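Local structure of probable transcriptional regulator (3HIM) at the interface of chains A and B. The protein probably binds operator DNA as a TetR-family transcriptional regulator, through an N-terminal helix-turn-helix domain joined to an all-helical C-terminal domain that pairs two subunits. Coordinates in Å, arbitrary orientation; residue numbers count along the deposited sequence, not the author numbering. Chains: chain A/B, Probable transcriptional regulator.

Contact 1: the interface of chains A and B. Residues chain A 164, 168, 171, 191, 194; chain B 164, 167-168.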
# COMPACT_ATOMS: atom_id res chain seq x y z
N ALA A 164 1.97 9.72 6.35
CA ALA A 164 3.09 8.97 5.79
C ALA A 164 3.55 7.87 6.75
O ALA A 164 3.80 6.75 6.33
CB ALA A 164 4.22 9.89 5.42
N LEU A 168 3.36 3.94 5.66
CA LEU A 168 4.55 3.11 5.67
C LEU A 168 4.33 1.81 6.43
O LEU A 168 4.71 0.74 5.97
CB LEU A 168 5.74 3.86 6.27
CG LEU A 168 6.44 4.80 5.30
CD1 LEU A 168 7.49 5.65 6.03
CD2 LEU A 168 7.09 3.98 4.17
N ASP A 171 1.90 -0.55 4.61
CA ASP A 171 2.51 -1.12 3.41
C ASP A 171 3.48 -2.27 3.69
O ASP A 171 3.70 -3.15 2.84
CB ASP A 171 3.16 -0.05 2.53
CG ASP A 171 3.49 -0.56 1.16
OD1 ASP A 171 2.58 -1.06 0.46
OD2 ASP A 171 4.68 -0.51 0.78
N TYR A 191 12.68 2.46 10.10
CA TYR A 191 11.51 3.31 9.90
C TYR A 191 11.40 4.33 11.02
O TYR A 191 10.92 5.43 10.80
CB TYR A 191 10.24 2.49 9.77
CG TYR A 191 9.91 2.04 8.34
CD1 TYR A 191 10.78 2.29 7.29
CD2 TYR A 191 8.71 1.36 8.06
CE1 TYR A 191 10.48 1.89 5.98
CE2 TYR A 191 8.41 0.93 6.77
CZ TYR A 191 9.30 1.20 5.73
OH TYR A 191 9.00 0.79 4.45
N LEU A 194 13.62 7.12 9.88
CA LEU A 194 12.96 7.92 8.84
C LEU A 194 11.87 8.84 9.39
O LEU A 194 11.79 9.99 8.98
CB LEU A 194 12.40 7.02 7.74
CG LEU A 194 13.51 6.33 6.94
CD1 LEU A 194 12.92 5.28 5.97
CD2 LEU A 194 14.40 7.37 6.19
N ALA B 164 11.33 3.35 1.46
CA ALA B 164 10.25 4.12 2.05
C ALA B 164 9.54 4.99 1.01
O ALA B 164 8.31 5.10 1.02
CB ALA B 164 10.74 4.95 3.22
N SER B 167 7.55 2.74 -1.32
CA SER B 167 6.43 2.27 -0.52
C SER B 167 5.29 3.31 -0.39
O SER B 167 4.10 2.99 -0.57
CB SER B 167 6.93 1.79 0.84
OG SER B 167 5.82 1.61 1.68
N LEU B 168 5.65 4.57 -0.10
CA LEU B 168 4.65 5.66 -0.02
C LEU B 168 3.87 5.88 -1.31
O LEU B 168 2.65 6.03 -1.28
CB LEU B 168 5.29 6.99 0.41
CG LEU B 168 5.73 7.04 1.87
CD1 LEU B 168 6.58 8.27 2.11
CD2 LEU B 168 4.51 7.04 2.76
O HOH W 1 6.44 0.23 4.07

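Contact 2: the interface of chains A and B. Residues chain A 190, 193, 197; chain B 156-157, 160.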
# COMPACT_ATOMS: atom_id res chain seq x y z
N ARG A 190 14.82 1.01 11.09
CA ARG A 190 15.01 1.86 9.90
C ARG A 190 13.88 2.86 9.73
O ARG A 190 14.11 3.99 9.26
CB ARG A 190 15.14 1.03 8.61
CG ARG A 190 16.34 0.03 8.55
CD ARG A 190 17.70 0.76 8.47
NE ARG A 190 18.06 1.33 9.76
CZ ARG A 190 18.56 0.64 10.79
NH1 ARG A 190 18.81 -0.66 10.67
NH2 ARG A 190 18.83 1.25 11.94
N GLU A 193 14.11 5.73 12.32
CA GLU A 193 15.03 6.76 11.82
C GLU A 193 14.35 7.69 10.84
O GLU A 193 14.48 8.91 10.94
CB GLU A 193 16.21 6.12 11.14
CG GLU A 193 17.14 5.40 12.08
CD GLU A 193 18.16 4.56 11.35
OE1 GLU A 193 17.98 4.30 10.12
OE2 GLU A 193 19.14 4.15 12.00
N ARG A 197 13.43 11.81 11.22
CA ARG A 197 13.87 12.75 10.19
C ARG A 197 12.71 13.52 9.58
O ARG A 197 12.81 14.74 9.38
CB ARG A 197 14.61 12.01 9.08
CG ARG A 197 16.05 11.65 9.40
CD ARG A 197 16.97 12.79 9.06
NE ARG A 197 18.38 12.50 9.36
CZ ARG A 197 19.27 12.05 8.47
NH1 ARG A 197 18.93 11.80 7.21
NH2 ARG A 197 20.52 11.84 8.87
N PHE B 156 20.48 8.10 6.50
CA PHE B 156 20.87 7.05 7.41
C PHE B 156 21.24 5.82 6.58
O PHE B 156 22.30 5.23 6.73
CB PHE B 156 19.73 6.70 8.37
CG PHE B 156 19.62 7.63 9.55
CD1 PHE B 156 20.53 7.55 10.59
CD2 PHE B 156 18.59 8.57 9.61
CE1 PHE B 156 20.43 8.41 11.68
CE2 PHE B 156 18.48 9.43 10.69
CZ PHE B 156 19.41 9.36 11.73
N ASP B 157 20.35 5.48 5.67
CA ASP B 157 20.45 4.23 4.96
C ASP B 157 19.81 4.44 3.59
O ASP B 157 18.61 4.69 3.49
CB ASP B 157 19.73 3.17 5.80
CG ASP B 157 19.80 1.78 5.20
OD1 ASP B 157 19.49 1.61 3.99
OD2 ASP B 157 20.13 0.84 5.97
N ALA B 160 17.01 1.87 2.65
CA ALA B 160 15.81 2.15 3.47
C ALA B 160 15.04 3.38 2.97
O ALA B 160 13.81 3.38 2.91
CB ALA B 160 16.19 2.34 4.92

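Contact 1: the interface of chains A and B
A:Leu168 and B:Leu168 meet near the middle of the paired 158-175 helices, in what is probably the helical dimer interface typical of TetR-family regulators. Their side chains cross obliquely: CD2 of B:Leu168 lies 3.9 Å from CG of A:Leu168, so a methyl of one leucine rests on the branch point of the other. With CG anti to the carbonyl carbon (chi1 -81° in A:Leu168, -71° in B:Leu168) and the second torsion extended toward CD1 in both, each CD2 is turned to the backbone of the opposite helix. CD2 of A:Leu168 is 3.8 Å from CA of B:Ala164, and CD2 of B:Leu168 is 3.9 Å from CA of A:Ala164. The small side chains of A:Ala164 and B:Ala164 probably allow this close approach. The methyl CB of B:Ala164 also touches CD1 of A:Leu194, at 3.5 Å, which brings helix 184-198 into the apolar cluster.

Polar contacts border this core. The hydroxyl OG of B:Ser167 donates to the carboxylate oxygen OD2 of A:Asp171 at 2.6 Å, meeting it on the anti side and 32° out of the carboxylate plane. A water adds an indirect link: the oxygen of water 1 lies 2.8 Å from OG of B:Ser167 and 2.6 Å from the phenol OH of A:Tyr191, and it also bonds the backbone carbonyl O of A:Leu168.

Contact 2: the interface of chains A and B
B:Phe156 inserts its ring between A:Glu193 and A:Arg197, side chains of helix 184-198 that take opposite faces of it. On one face lies the guanidinium group of A:Arg197, whose NH2 is 3.9 Å from the centroid of the B:Phe156 ring in a cation-pi contact, displaced toward the rim. The two planes are inclined by 29°, so the guanidinium is tilted over the ring rather than parallel to it; CZ of A:Arg197 comes to 3.5 Å from CE2 of B:Phe156. The aliphatic CG of the same arginine meets the ring at its edge, in plane. The bend at chi2 (-86°) probably lets one side chain serve both the edge and the face.

The opposite face is covered by A:Glu193. CB of A:Glu193 sits 3.7 Å from CD2 of B:Phe156, near the rim, and its carboxylate stacks on the ring with only 16° between the planes. CD of A:Glu193 is 3.8 Å from CG of B:Phe156, which places the carboxylate over the root of the ring.

About one turn earlier in the same helix, A:Arg190 packs by its aliphatic part: CD is 3.5 Å from OD2 of B:Asp157, and CB faces the methyl of B:Ala160.

Behind these contacts, A:Arg190 grips A:Glu193 side-on within chain A. NE of A:Arg190 bonds OE1 of A:Glu193 at 3.0 Å and NH2 forms a salt bridge with OE2, both oxygens being met from above the carboxylate plane. This pairing probably fixes the carboxylate's rotation against the phenylalanine and offsets its charge. In chain B, the backbone N of B:Ala160 donates to OD1 of B:Asp157 at 2.8 Å, a helix-capping bond at the start of helix 158-175 that orients the aspartate. The patch thus clasps the segment leading into one subunit's helix 158-175 against the partner's helix 184-198, probably helping to hold the dimer together.

Contact 1 and contact 2 lie about 11 Å apart, measured between the centres of their C-alpha atoms, and belong to one two-fold symmetric interface. Both use helix 184-198 of chain A and helix 158-175 of chain B; contact 1 adds helix 158-175 of chain A, and contact 2 adds B:Phe156 and B:Asp157, just before the chain B helix. A:Tyr191 and A:Leu194 serve contact 1, while A:Arg190, A:Glu193 and A:Arg197 serve contact 2, so neighbouring stripes of one helix are used. Symmetry repeats each with the chains exchanged, consistent with a TetR-type dimer, in which pairing would set the relative placement of the DNA-binding domains.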